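Local structure of putative polyketide cyclase (Acidithiobacillus ferrooxidans, 3F9S) at residues T16-S21 with I25-K30; D44-R49 with K61-A66; S6-I11 with D82-T87; I11-T16 with Q75-D80; M86-T91 with Q128-L133. The protein is a putative polyketide cyclase of the SnoaL-like family, probably with a pocket inside its cone-shaped NTF2-type fold. All blocks are in the same frame, centred on the assembly; numbering follows the deposited sequence.

Interaction 1 (T16-S21 with I25-K30)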
# COMPACT_ATOMS: atom_id res chain seq x y z
N THR A 16 -10.17 13.88 -0.08
CA THR A 16 -10.07 12.88 0.98
C THR A 16 -10.84 13.35 2.19
O THR A 16 -11.60 12.59 2.79
CB THR A 16 -8.60 12.59 1.34
OG1 THR A 16 -7.94 12.06 0.17
CG2 THR A 16 -8.48 11.58 2.48
N ARG A 17 -10.68 14.63 2.51
CA ARG A 17 -11.37 15.21 3.63
C ARG A 17 -12.88 15.19 3.42
O ARG A 17 -13.62 14.64 4.24
CB ARG A 17 -10.88 16.63 3.88
CG ARG A 17 -11.46 17.23 5.12
CD ARG A 17 -10.97 18.62 5.34
NE ARG A 17 -11.65 19.24 6.47
CZ ARG A 17 -11.52 20.51 6.85
NH1 ARG A 17 -10.72 21.36 6.20
NH2 ARG A 17 -12.21 20.94 7.90
N GLU A 18 -13.32 15.78 2.32
CA GLU A 18 -14.75 15.93 2.06
C GLU A 18 -15.50 14.65 1.81
O GLU A 18 -16.54 14.39 2.44
CB GLU A 18 -14.98 16.88 0.88
CG GLU A 18 -14.57 18.29 1.17
CD GLU A 18 -14.78 19.24 -0.00
OE1 GLU A 18 -15.05 18.79 -1.14
OE2 GLU A 18 -14.64 20.46 0.23
N VAL A 19 -14.99 13.86 0.88
CA VAL A 19 -15.68 12.64 0.50
C VAL A 19 -15.47 11.52 1.51
O VAL A 19 -16.43 10.95 2.00
CB VAL A 19 -15.26 12.16 -0.90
CG1 VAL A 19 -15.92 10.80 -1.23
CG2 VAL A 19 -15.62 13.21 -1.94
N TRP A 20 -14.21 11.25 1.83
CA TRP A 20 -13.87 10.05 2.60
C TRP A 20 -13.87 10.18 4.09
O TRP A 20 -14.21 9.22 4.77
CB TRP A 20 -12.55 9.48 2.08
CG TRP A 20 -12.81 8.87 0.77
CD1 TRP A 20 -12.63 9.45 -0.44
CD2 TRP A 20 -13.46 7.62 0.55
NE1 TRP A 20 -13.07 8.60 -1.42
CE2 TRP A 20 -13.59 7.47 -0.85
CE3 TRP A 20 -13.91 6.59 1.39
CZ2 TRP A 20 -14.14 6.32 -1.43
CZ3 TRP A 20 -14.49 5.46 0.81
CH2 TRP A 20 -14.60 5.34 -0.59
N SER A 21 -13.41 11.32 4.59
CA SER A 21 -13.39 11.54 6.02
C SER A 21 -14.70 12.13 6.52
O SER A 21 -15.12 11.78 7.62
CB SER A 21 -12.22 12.42 6.44
OG SER A 21 -10.99 11.79 6.12
N ILE A 25 -20.63 12.68 0.11
CA ILE A 25 -20.63 11.78 -1.05
C ILE A 25 -20.75 12.56 -2.35
O ILE A 25 -20.03 12.30 -3.31
CB ILE A 25 -21.77 10.73 -1.01
CG1 ILE A 25 -21.82 9.94 0.30
CG2 ILE A 25 -21.63 9.75 -2.16
CD1 ILE A 25 -20.55 9.25 0.66
N GLU A 26 -21.66 13.53 -2.37
CA GLU A 26 -21.93 14.36 -3.55
C GLU A 26 -20.76 15.25 -3.96
O GLU A 26 -20.67 15.62 -5.13
CB GLU A 26 -23.24 15.13 -3.38
CG GLU A 26 -24.47 14.21 -3.12
CD GLU A 26 -24.62 13.10 -4.16
OE1 GLU A 26 -24.60 13.45 -5.36
OE2 GLU A 26 -24.74 11.90 -3.81
N ALA A 27 -19.84 15.56 -3.04
CA ALA A 27 -18.61 16.28 -3.37
C ALA A 27 -17.75 15.51 -4.38
O ALA A 27 -16.89 16.12 -5.02
CB ALA A 27 -17.79 16.60 -2.13
N SER A 28 -17.96 14.20 -4.50
CA SER A 28 -17.33 13.39 -5.56
C SER A 28 -17.50 14.00 -6.94
O SER A 28 -16.62 13.86 -7.78
CB SER A 28 -17.94 11.99 -5.60
OG SER A 28 -17.79 11.36 -4.33
N ASP A 29 -18.63 14.66 -7.18
CA ASP A 29 -18.86 15.38 -8.43
C ASP A 29 -17.76 16.37 -8.81
O ASP A 29 -17.56 16.61 -9.98
CB ASP A 29 -20.19 16.13 -8.41
CG ASP A 29 -21.40 15.21 -8.35
OD1 ASP A 29 -21.26 13.98 -8.47
OD2 ASP A 29 -22.50 15.75 -8.17
N LYS A 30 -17.11 16.97 -7.82
CA LYS A 30 -16.05 17.94 -8.05
C LYS A 30 -14.71 17.31 -8.35
O LYS A 30 -13.84 17.97 -8.91
CB LYS A 30 -15.84 18.80 -6.80
CG LYS A 30 -17.05 19.57 -6.33
CD LYS A 30 -16.73 20.47 -5.14
CE LYS A 30 -16.43 19.69 -3.87
NZ LYS A 30 -16.26 20.59 -2.69
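A salt bridge over a small apolar patch joins Glu18 and Val19, near the end of helix 8-21, to Ala27, Ser28 and Lys30, just after the chain has turned back on itself. The Glu18 side chain runs out extended beyond CG and meets Lys30 at about a right angle, with Lys30 NZ 2.7 Å from Glu18 OE1. The ammonium comes from the syn side of the carboxylate, 22° out of its plane, and the lysine reaches it by bending at chi3 (-70°). Tyr31 OH is a second hydrogen-bond partner of the same OE1, which helps to fix the carboxylate. Beneath the bridge, Ala27 CB lies 4.0 Å from Val19 CG2; a methyl is small enough to let the two backbones come close. Val19 CG2 also rests 3.6 Å from Ser28 N, and Ser28 OG touches both valine methyls. That hydroxyl turns back to donate to Ile25 O at 2.6 Å, in the carbonyl plane, so a polar group in a buried place is satisfied locally. Ile25 O accepts from Ser28 N as well. The arrangement is a tight helical hairpin of an NTF2-like fold, in which a short turn brings a 3-10 segment and the short helix 28-31 back against helix 8-21.

Interaction 2 (D44-R49 with K61-A66)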
# COMPACT_ATOMS: atom_id res chain seq x y z
N ASP A 44 -11.60 -5.24 -2.69
CA ASP A 44 -12.61 -4.25 -2.97
C ASP A 44 -13.59 -4.88 -3.94
O ASP A 44 -13.17 -5.44 -4.96
CB ASP A 44 -12.03 -2.98 -3.57
CG ASP A 44 -13.01 -1.86 -3.56
OD1 ASP A 44 -13.76 -1.79 -4.54
OD2 ASP A 44 -13.11 -1.14 -2.54
N PRO A 45 -14.90 -4.82 -3.64
CA PRO A 45 -15.88 -5.39 -4.56
C PRO A 45 -15.84 -4.81 -5.98
O PRO A 45 -16.19 -5.50 -6.94
CB PRO A 45 -17.22 -5.07 -3.89
CG PRO A 45 -16.91 -4.86 -2.50
CD PRO A 45 -15.55 -4.26 -2.44
N TRP A 46 -15.38 -3.57 -6.11
CA TRP A 46 -15.26 -2.86 -7.39
C TRP A 46 -13.89 -2.99 -8.04
O TRP A 46 -13.63 -2.35 -9.06
CB TRP A 46 -15.58 -1.37 -7.19
CG TRP A 46 -17.00 -1.15 -6.77
CD1 TRP A 46 -18.04 -0.90 -7.60
CD2 TRP A 46 -17.55 -1.21 -5.44
NE1 TRP A 46 -19.19 -0.76 -6.89
CE2 TRP A 46 -18.93 -0.95 -5.56
CE3 TRP A 46 -17.01 -1.45 -4.17
CZ2 TRP A 46 -19.79 -0.93 -4.46
CZ3 TRP A 46 -17.88 -1.43 -3.07
CH2 TRP A 46 -19.25 -1.16 -3.23
N GLU A 47 -12.99 -3.80 -7.47
CA GLU A 47 -11.67 -3.95 -8.05
C GLU A 47 -11.75 -4.38 -9.51
O GLU A 47 -12.51 -5.26 -9.87
CB GLU A 47 -10.82 -4.94 -7.29
CG GLU A 47 -9.35 -4.82 -7.64
CD GLU A 47 -8.54 -5.82 -6.91
OE1 GLU A 47 -8.99 -6.98 -6.77
OE2 GLU A 47 -7.43 -5.45 -6.49
N GLY A 48 -10.98 -3.69 -10.34
CA GLY A 48 -10.96 -3.91 -11.76
C GLY A 48 -12.06 -3.22 -12.52
O GLY A 48 -12.02 -3.24 -13.74
N ARG A 49 -13.02 -2.60 -11.84
CA ARG A 49 -14.17 -2.02 -12.52
C ARG A 49 -13.93 -0.57 -12.89
O ARG A 49 -13.23 0.15 -12.19
CB ARG A 49 -15.43 -2.08 -11.66
CG ARG A 49 -15.93 -3.48 -11.37
CD ARG A 49 -17.30 -3.41 -10.72
NE ARG A 49 -18.28 -2.75 -11.59
CZ ARG A 49 -19.46 -2.26 -11.21
NH1 ARG A 49 -19.90 -2.33 -9.95
NH2 ARG A 49 -20.24 -1.67 -12.12
N LYS A 61 -20.59 5.23 -0.65
CA LYS A 61 -21.69 4.97 0.28
C LYS A 61 -21.51 3.63 1.00
O LYS A 61 -21.73 3.56 2.21
CB LYS A 61 -23.04 5.02 -0.40
CG LYS A 61 -23.45 6.39 -0.94
CD LYS A 61 -24.77 6.25 -1.72
CE LYS A 61 -25.00 7.39 -2.68
NZ LYS A 61 -26.28 7.17 -3.44
N THR A 62 -21.11 2.60 0.26
CA THR A 62 -20.92 1.27 0.85
C THR A 62 -19.76 1.24 1.83
O THR A 62 -19.91 0.76 2.94
CB THR A 62 -20.70 0.22 -0.24
OG1 THR A 62 -21.95 0.02 -0.86
CG2 THR A 62 -20.26 -1.12 0.32
N LEU A 63 -18.63 1.76 1.39
CA LEU A 63 -17.44 1.79 2.23
C LEU A 63 -17.63 2.70 3.44
O LEU A 63 -17.23 2.35 4.55
CB LEU A 63 -16.22 2.19 1.42
CG LEU A 63 -15.58 1.13 0.52
CD1 LEU A 63 -16.54 0.36 -0.37
CD2 LEU A 63 -14.51 1.81 -0.33
N ARG A 64 -18.26 3.86 3.24
CA ARG A 64 -18.50 4.78 4.36
C ARG A 64 -19.46 4.15 5.37
O ARG A 64 -19.22 4.26 6.56
CB ARG A 64 -19.00 6.16 3.90
CG ARG A 64 -17.90 7.07 3.28
CD ARG A 64 -17.08 7.81 4.33
NE ARG A 64 -17.98 8.62 5.17
CZ ARG A 64 -17.69 9.20 6.32
NH1 ARG A 64 -16.49 9.11 6.87
NH2 ARG A 64 -18.63 9.90 6.96
N ALA A 65 -20.50 3.47 4.90
CA ALA A 65 -21.47 2.83 5.78
C ALA A 65 -20.88 1.80 6.75
O ALA A 65 -21.38 1.65 7.85
CB ALA A 65 -22.59 2.17 4.97
N ALA A 66 -19.83 1.10 6.33
CA ALA A 66 -19.14 0.12 7.18
C ALA A 66 -18.53 0.76 8.44
O ALA A 66 -18.59 0.19 9.53
CB ALA A 66 -18.05 -0.59 6.38
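Trp46 of the loop between strands 36-40 and 50-51 lays the far end of its indole against helix 53-66, where it meets Thr62 and Leu63. Packing is closest here: Trp46 CZ3 lies 3.5 Å from Leu63 CD1, and Trp46 CH2 lies 3.6 Å from Thr62 CB. The tryptophan and leucine side chains run antiparallel, one alongside the other, while Thr62 CG2 sits at the ring edge, in its plane. A wide aromatic group suits a place where the backbones stay far apart, the nearest CA atoms, those of Asp44 and Leu63, being 9.3 Å from each other. Pro45 CB lies over one face of the indole, offset toward the rim. The outer rim of the tryptophan contact, at the exposed Thr62, is its solvent side. On the looser flank, Asp44 OD2 only brushes Leu63 CD2 at 3.9 Å, and its stronger partner is Arg59, through a salt bridge. The carboxylate also orders the loop: with CG anti to the backbone N (chi1 -167°), Asp44 OD1 receives Trp46 N at 2.9 Å, from the anti side and 32° out of plane. This Asx turn overlaps a type I turn from Asp44 to Glu47, overlapped in turn by a type II turn from Trp46 to Arg49, with Gly48 supplying the positive phi. Together the three turns fold this connection compactly against helix 53-66 of the NTF2-like fold.

Interaction 3 (S6-I11 with D82-T87)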
# COMPACT_ATOMS: atom_id res chain seq x y z
N SER A 6 -1.29 21.88 -11.13
CA SER A 6 -0.45 22.36 -10.03
C SER A 6 -1.03 22.11 -8.64
O SER A 6 -0.31 22.14 -7.65
CB SER A 6 -0.21 23.87 -10.18
OG SER A 6 -1.42 24.59 -10.05
N LYS A 7 -2.34 21.89 -8.56
CA LYS A 7 -3.03 21.71 -7.29
C LYS A 7 -3.41 20.28 -6.93
O LYS A 7 -4.20 20.09 -6.01
CB LYS A 7 -4.24 22.65 -7.25
CG LYS A 7 -3.77 24.10 -7.24
CD LYS A 7 -4.86 25.10 -6.94
CE LYS A 7 -4.25 26.52 -6.83
NZ LYS A 7 -3.19 26.65 -5.80
N ALA A 8 -2.84 19.30 -7.62
CA ALA A 8 -3.16 17.89 -7.39
C ALA A 8 -3.12 17.49 -5.92
O ALA A 8 -4.05 16.84 -5.41
CB ALA A 8 -2.20 16.98 -8.20
N LYS A 9 -2.06 17.89 -5.21
CA LYS A 9 -1.96 17.50 -3.78
C LYS A 9 -3.06 18.12 -2.92
O LYS A 9 -3.65 17.43 -2.05
CB LYS A 9 -0.59 17.84 -3.21
CG LYS A 9 0.47 16.93 -3.79
CD LYS A 9 1.78 17.18 -3.11
CE LYS A 9 2.92 16.38 -3.71
NZ LYS A 9 4.18 16.55 -2.92
N GLU A 10 -3.32 19.40 -3.17
CA GLU A 10 -4.37 20.12 -2.45
C GLU A 10 -5.73 19.48 -2.77
O GLU A 10 -6.55 19.31 -1.88
CB GLU A 10 -4.31 21.62 -2.76
CG GLU A 10 -3.12 22.31 -2.09
CD GLU A 10 -2.69 23.63 -2.73
OE1 GLU A 10 -2.22 23.61 -3.89
OE2 GLU A 10 -2.75 24.68 -2.05
N ILE A 11 -5.92 19.12 -4.03
CA ILE A 11 -7.16 18.47 -4.49
C ILE A 11 -7.38 17.15 -3.75
O ILE A 11 -8.47 16.94 -3.21
CB ILE A 11 -7.15 18.26 -6.01
CG1 ILE A 11 -7.32 19.60 -6.72
CG2 ILE A 11 -8.25 17.27 -6.44
CD1 ILE A 11 -6.88 19.54 -8.13
N ASP A 82 1.24 11.90 -13.98
CA ASP A 82 -0.22 11.93 -13.84
C ASP A 82 -0.77 11.31 -12.56
O ASP A 82 -1.98 11.09 -12.46
CB ASP A 82 -0.88 11.27 -15.07
CG ASP A 82 -0.66 9.74 -15.18
OD1 ASP A 82 0.19 9.15 -14.47
OD2 ASP A 82 -1.34 9.12 -16.03
N ALA A 83 0.10 11.05 -11.59
CA ALA A 83 -0.29 10.36 -10.38
C ALA A 83 0.19 11.08 -9.14
O ALA A 83 1.20 11.78 -9.16
CB ALA A 83 0.24 8.95 -10.37
N VAL A 84 -0.57 10.90 -8.07
CA VAL A 84 -0.16 11.34 -6.75
C VAL A 84 -0.45 10.15 -5.84
O VAL A 84 -1.57 9.69 -5.77
CB VAL A 84 -0.87 12.57 -6.24
CG1 VAL A 84 -0.29 12.96 -4.86
CG2 VAL A 84 -0.69 13.73 -7.24
N VAL A 85 0.59 9.67 -5.20
CA VAL A 85 0.45 8.60 -4.22
C VAL A 85 0.20 9.26 -2.87
O VAL A 85 0.92 10.18 -2.50
CB VAL A 85 1.69 7.73 -4.12
CG1 VAL A 85 1.40 6.56 -3.14
CG2 VAL A 85 2.12 7.16 -5.48
N MSE A 86 -0.82 8.78 -2.15
CA MSE A 86 -1.17 9.27 -0.85
C MSE A 86 -0.97 8.11 0.11
O MSE A 86 -1.50 7.03 -0.13
CB MSE A 86 -2.64 9.67 -0.83
CG MSE A 86 -3.10 10.29 0.45
SE MSE A 86 -5.05 10.42 0.11
CE MSE A 86 -5.74 8.78 0.61
N THR A 87 -0.16 8.31 1.12
CA THR A 87 -0.04 7.35 2.21
C THR A 87 -0.90 7.96 3.29
O THR A 87 -0.98 9.18 3.43
CB THR A 87 1.39 7.15 2.67
OG1 THR A 87 1.99 8.40 2.95
CG2 THR A 87 2.18 6.42 1.57
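Val84 turns its two methyl groups toward Ala8 and Lys9, where the first turn of helix 8-21 lies on the curved sheet of this NTF2-like fold. One branch serves each partner. With CG1 anti to the backbone N (chi1 -177°), CG2 is directed at the methyl of Ala8, while CG1 faces the start of the lysine chain. A beta-branched residue fits a strand and offers two contact points at once; alanine, small and buried, lets the helix settle close, with the CA atoms of Lys9 and Val84 7.1 Å apart. The lysine crosses the valine at about a right angle and lends only its aliphatic part, since its extended chain carries the ammonium onward to Asp80 of the second subunit, in a salt bridge, and to Leu77 O of its own chain. Val84 is also flanked by Leu12 and Phe118, which continue the apolar layer. The touching atoms are few: Ala8 CB stands 3.7 Å from Val84 CG2, and Lys9 CG is 4.2 Å from Val84 CG1.

Interaction 4 (I11-T16 with Q75-D80)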
# COMPACT_ATOMS: atom_id res chain seq x y z
N ILE A 11 -5.92 19.12 -4.03
CA ILE A 11 -7.16 18.47 -4.49
C ILE A 11 -7.38 17.15 -3.75
O ILE A 11 -8.47 16.94 -3.21
CB ILE A 11 -7.15 18.26 -6.01
CG1 ILE A 11 -7.32 19.60 -6.72
CG2 ILE A 11 -8.25 17.27 -6.44
CD1 ILE A 11 -6.88 19.54 -8.13
N LEU A 12 -6.37 16.29 -3.71
CA LEU A 12 -6.47 15.01 -2.99
C LEU A 12 -6.76 15.20 -1.54
O LEU A 12 -7.56 14.48 -0.97
CB LEU A 12 -5.20 14.16 -3.06
CG LEU A 12 -4.95 13.27 -4.26
CD1 LEU A 12 -3.72 12.38 -4.00
CD2 LEU A 12 -6.19 12.44 -4.59
N THR A 13 -6.06 16.17 -0.95
CA THR A 13 -6.26 16.49 0.44
C THR A 13 -7.72 16.89 0.69
O THR A 13 -8.33 16.31 1.59
CB THR A 13 -5.31 17.57 0.92
OG1 THR A 13 -3.96 17.18 0.64
CG2 THR A 13 -5.47 17.81 2.45
N GLN A 14 -8.28 17.78 -0.13
CA GLN A 14 -9.68 18.25 0.06
C GLN A 14 -10.67 17.12 -0.21
O GLN A 14 -11.61 16.92 0.54
CB GLN A 14 -10.01 19.45 -0.84
CG GLN A 14 -11.25 20.22 -0.36
CD GLN A 14 -11.76 21.29 -1.32
OE1 GLN A 14 -11.63 21.18 -2.54
NE2 GLN A 14 -12.40 22.31 -0.76
N PHE A 15 -10.45 16.42 -1.33
CA PHE A 15 -11.25 15.28 -1.73
C PHE A 15 -11.33 14.23 -0.63
O PHE A 15 -12.41 13.77 -0.27
CB PHE A 15 -10.64 14.68 -2.99
CG PHE A 15 -10.91 13.22 -3.20
CD1 PHE A 15 -12.16 12.75 -3.54
CD2 PHE A 15 -9.87 12.31 -3.06
CE1 PHE A 15 -12.36 11.37 -3.75
CE2 PHE A 15 -10.06 10.98 -3.25
CZ PHE A 15 -11.30 10.50 -3.59
N THR A 16 -10.17 13.88 -0.08
CA THR A 16 -10.07 12.88 0.98
C THR A 16 -10.84 13.35 2.19
O THR A 16 -11.60 12.59 2.79
CB THR A 16 -8.60 12.59 1.34
OG1 THR A 16 -7.94 12.06 0.17
CG2 THR A 16 -8.48 11.58 2.48
N GLN A 75 -0.57 11.07 5.36
CA GLN A 75 0.79 11.08 5.85
C GLN A 75 1.72 11.70 4.83
O GLN A 75 2.53 12.54 5.18
CB GLN A 75 1.25 9.68 6.20
CG GLN A 75 0.39 9.04 7.26
CD GLN A 75 0.36 9.84 8.53
OE1 GLN A 75 -0.65 10.48 8.85
NE2 GLN A 75 1.48 9.88 9.22
N GLY A 76 1.66 11.23 3.60
CA GLY A 76 2.52 11.74 2.56
C GLY A 76 1.78 11.82 1.26
O GLY A 76 0.82 11.08 1.03
N LEU A 77 2.21 12.76 0.41
CA LEU A 77 1.67 12.90 -0.94
C LEU A 77 2.89 12.93 -1.83
O LEU A 77 3.78 13.75 -1.60
CB LEU A 77 0.87 14.17 -1.11
CG LEU A 77 -0.47 14.16 -0.39
CD1 LEU A 77 -1.11 15.53 -0.45
CD2 LEU A 77 -1.41 13.12 -0.98
N PHE A 78 2.94 12.02 -2.80
CA PHE A 78 4.10 11.85 -3.66
C PHE A 78 3.60 11.97 -5.09
O PHE A 78 2.96 11.06 -5.58
CB PHE A 78 4.75 10.50 -3.37
CG PHE A 78 5.01 10.29 -1.92
CD1 PHE A 78 6.19 10.74 -1.34
CD2 PHE A 78 4.05 9.66 -1.12
CE1 PHE A 78 6.42 10.55 0.03
CE2 PHE A 78 4.28 9.50 0.23
CZ PHE A 78 5.45 9.93 0.80
N ALA A 79 3.86 13.11 -5.72
CA ALA A 79 3.35 13.44 -7.05
C ALA A 79 4.40 13.06 -8.08
O ALA A 79 5.56 13.40 -7.93
CB ALA A 79 3.02 14.94 -7.18
N ASP A 80 3.99 12.33 -9.11
CA ASP A 80 4.89 12.01 -10.20
C ASP A 80 4.04 11.80 -11.42
O ASP A 80 3.21 10.89 -11.45
CB ASP A 80 5.70 10.76 -9.89
CG ASP A 80 6.72 10.44 -10.96
OD1 ASP A 80 6.72 11.05 -12.05
OD2 ASP A 80 7.59 9.60 -10.69
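Helix-on-sheet packing, part of the helical layer that lines the concave side of an NTF2-like sheet, brings Leu12 and Thr13 of helix 8-21 up to Leu77 of strand 71-80. Leu77 divides its branches between the two helix residues: CD2 lies 3.9 Å from Leu12 CD1, and CD1 lies 3.5 Å from Thr13 OG1. The two leucines point in opposing directions and overlap at their branched ends. Together they fill the 8.7 Å between the CA atoms of Leu12 and Leu77. Thr13 can border the apolar group because its hydroxyl is bonded within the helix, to Lys9 O. One turn further on, Thr16 OG1 binds Leu12 O at 2.7 Å, tilted 34° from the carbonyl plane, while Thr16 N reaches that oxygen from the opposite face. Next to Leu77, Gln75 and Gly76 both face Thr87 in a classic beta bulge. Leu12 also packs on Val84 of strand 83-93 and Leu123 of strand 122-130, and farther along strand 71-80 Phe78 meets Val85 of the second subunit.

Interaction 5 (M86-T91 with Q128-L133)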
# COMPACT_ATOMS: atom_id res chain seq x y z
N MSE A 86 -0.82 8.78 -2.15
CA MSE A 86 -1.17 9.27 -0.85
C MSE A 86 -0.97 8.11 0.11
O MSE A 86 -1.50 7.03 -0.13
CB MSE A 86 -2.64 9.67 -0.83
CG MSE A 86 -3.10 10.29 0.45
SE MSE A 86 -5.05 10.42 0.11
CE MSE A 86 -5.74 8.78 0.61
N THR A 87 -0.16 8.31 1.12
CA THR A 87 -0.04 7.35 2.21
C THR A 87 -0.90 7.96 3.29
O THR A 87 -0.98 9.18 3.43
CB THR A 87 1.39 7.15 2.67
OG1 THR A 87 1.99 8.40 2.95
CG2 THR A 87 2.18 6.42 1.57
N TRP A 88 -1.52 7.09 4.09
CA TRP A 88 -2.45 7.53 5.08
C TRP A 88 -2.65 6.55 6.21
O TRP A 88 -2.35 5.36 6.08
CB TRP A 88 -3.81 7.81 4.44
CG TRP A 88 -4.28 6.76 3.48
CD1 TRP A 88 -4.07 6.75 2.17
CD2 TRP A 88 -5.05 5.59 3.78
NE1 TRP A 88 -4.62 5.65 1.58
CE2 TRP A 88 -5.24 4.90 2.55
CE3 TRP A 88 -5.56 5.04 4.95
CZ2 TRP A 88 -5.97 3.73 2.46
CZ3 TRP A 88 -6.28 3.85 4.87
CH2 TRP A 88 -6.47 3.20 3.63
N LEU A 89 -3.09 7.12 7.32
CA LEU A 89 -3.54 6.40 8.48
C LEU A 89 -5.03 6.62 8.44
O LEU A 89 -5.55 7.52 7.78
CB LEU A 89 -2.94 6.98 9.74
CG LEU A 89 -1.42 6.95 9.74
CD1 LEU A 89 -0.94 7.57 11.03
CD2 LEU A 89 -0.82 5.57 9.53
N TRP A 90 -5.73 5.79 9.19
CA TRP A 90 -7.16 5.78 9.18
C TRP A 90 -7.63 5.33 10.52
O TRP A 90 -6.99 4.49 11.15
CB TRP A 90 -7.54 4.76 8.13
CG TRP A 90 -8.95 4.50 7.89
CD1 TRP A 90 -9.72 5.10 6.97
CD2 TRP A 90 -9.76 3.50 8.52
NE1 TRP A 90 -10.96 4.55 6.96
CE2 TRP A 90 -11.02 3.56 7.90
CE3 TRP A 90 -9.53 2.53 9.51
CZ2 TRP A 90 -12.05 2.71 8.26
CZ3 TRP A 90 -10.55 1.69 9.87
CH2 TRP A 90 -11.81 1.79 9.26
N THR A 91 -8.70 5.96 10.98
CA THR A 91 -9.28 5.61 12.24
C THR A 91 -10.77 5.60 12.03
O THR A 91 -11.28 6.37 11.23
CB THR A 91 -8.91 6.63 13.33
OG1 THR A 91 -9.40 7.92 12.95
CG2 THR A 91 -7.39 6.69 13.51
N GLN A 128 -4.45 0.80 -4.84
CA GLN A 128 -4.40 0.92 -3.40
C GLN A 128 -4.04 -0.36 -2.68
O GLN A 128 -4.35 -1.45 -3.14
CB GLN A 128 -5.77 1.37 -2.93
CG GLN A 128 -6.01 1.42 -1.46
CD GLN A 128 -7.21 2.23 -1.18
OE1 GLN A 128 -7.11 3.44 -1.15
NE2 GLN A 128 -8.37 1.60 -1.06
N ILE A 129 -3.35 -0.20 -1.57
CA ILE A 129 -3.11 -1.32 -0.66
C ILE A 129 -3.42 -0.74 0.70
O ILE A 129 -3.01 0.37 1.00
CB ILE A 129 -1.66 -1.83 -0.69
CG1 ILE A 129 -1.19 -2.11 -2.10
CG2 ILE A 129 -1.52 -3.08 0.22
CD1 ILE A 129 -1.81 -3.29 -2.76
N THR A 130 -4.11 -1.50 1.54
CA THR A 130 -4.43 -1.07 2.88
C THR A 130 -4.10 -2.22 3.82
O THR A 130 -4.07 -3.38 3.41
CB THR A 130 -5.93 -0.76 3.02
OG1 THR A 130 -6.66 -1.97 2.95
CG2 THR A 130 -6.44 0.15 1.90
N ASP A 131 -3.91 -1.89 5.08
CA ASP A 131 -3.60 -2.88 6.11
C ASP A 131 -4.88 -3.57 6.61
O ASP A 131 -5.31 -3.40 7.76
CB ASP A 131 -2.84 -2.23 7.25
CG ASP A 131 -2.39 -3.22 8.30
OD1 ASP A 131 -2.30 -4.44 7.98
OD2 ASP A 131 -2.13 -2.76 9.42
N ARG A 132 -5.47 -4.37 5.73
CA ARG A 132 -6.68 -5.08 6.08
C ARG A 132 -6.43 -6.14 7.15
O ARG A 132 -7.31 -6.40 7.98
CB ARG A 132 -7.30 -5.76 4.89
CG ARG A 132 -7.74 -4.80 3.82
CD ARG A 132 -8.49 -5.54 2.80
NE ARG A 132 -7.60 -6.49 2.14
CZ ARG A 132 -7.99 -7.57 1.49
NH1 ARG A 132 -9.27 -7.91 1.38
NH2 ARG A 132 -7.08 -8.33 0.93
N LEU A 133 -5.24 -6.75 7.15
CA LEU A 133 -4.94 -7.78 8.13
C LEU A 133 -4.93 -7.17 9.55
O LEU A 133 -5.46 -7.79 10.48
CB LEU A 133 -3.62 -8.50 7.84
CG LEU A 133 -3.31 -9.65 8.81
CD1 LEU A 133 -4.44 -10.70 8.81
CD2 LEU A 133 -1.98 -10.27 8.47
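Trp88 extends its six-membered ring toward Gln128 and Thr130 across the inner side of the sheet. Its CB leaves the strand with CG placed between the backbone N and the carbonyl carbon (chi1 45°), and this carries the indole toward strand 122-130. On the pyrrole side, NE1 donates to Thr114 OG1 of the strand between. Next, CZ2 comes within 3.8 Å of Gln128 OE1 and 3.7 Å of Thr130 CG2. At the far corner, CH2 lies 3.5 Å from Thr130 CG2 and 4.0 Å from Thr130 CB. Both partners sit at the ring edge, near its plane, and the Gln128 amide is turned 72° from the indole. The broad ring suits a span of 9.1 Å between the CA atoms of Trp88 and Thr130. Gln128 OE1 is held by Thr114 OG1 too, and its NE2 by Asp41 and a bound glycerol, probably from the crystallisation liquor, which may mark a pocket. Phe72 of strand 71-80 meets Trp88 edge-to-face; strand 107-118 runs between the two segments, and helix 132-142 follows Thr130.

Helix 8-21 ties interactions 1, 3 and 4 together: its beginning, middle and end serve interactions 3, 4 and 1 in turn. Interactions 3 and 4 have centres about 4 Å apart and meet the neighbouring strands 83-93 and 71-80. Centre to centre, interaction 1 is about 13 Å from interaction 4, and interaction 2 about 15 Å from interaction 1, touching it through Leu63 against Trp20. Interaction 5 shares strand 83-93 with interaction 3. Along the chain, interactions 1 and 2 are completed before strands 71-80 and 83-93, which complete interactions 4 and 3; interaction 5 closes last. Interactions 3 and 4 thus seat helix 8-21 on the curved sheet, interaction 5 works within that sheet, and 1 and 2 join the surrounding helices and loop; 3, 4 and 5 also border the second subunit.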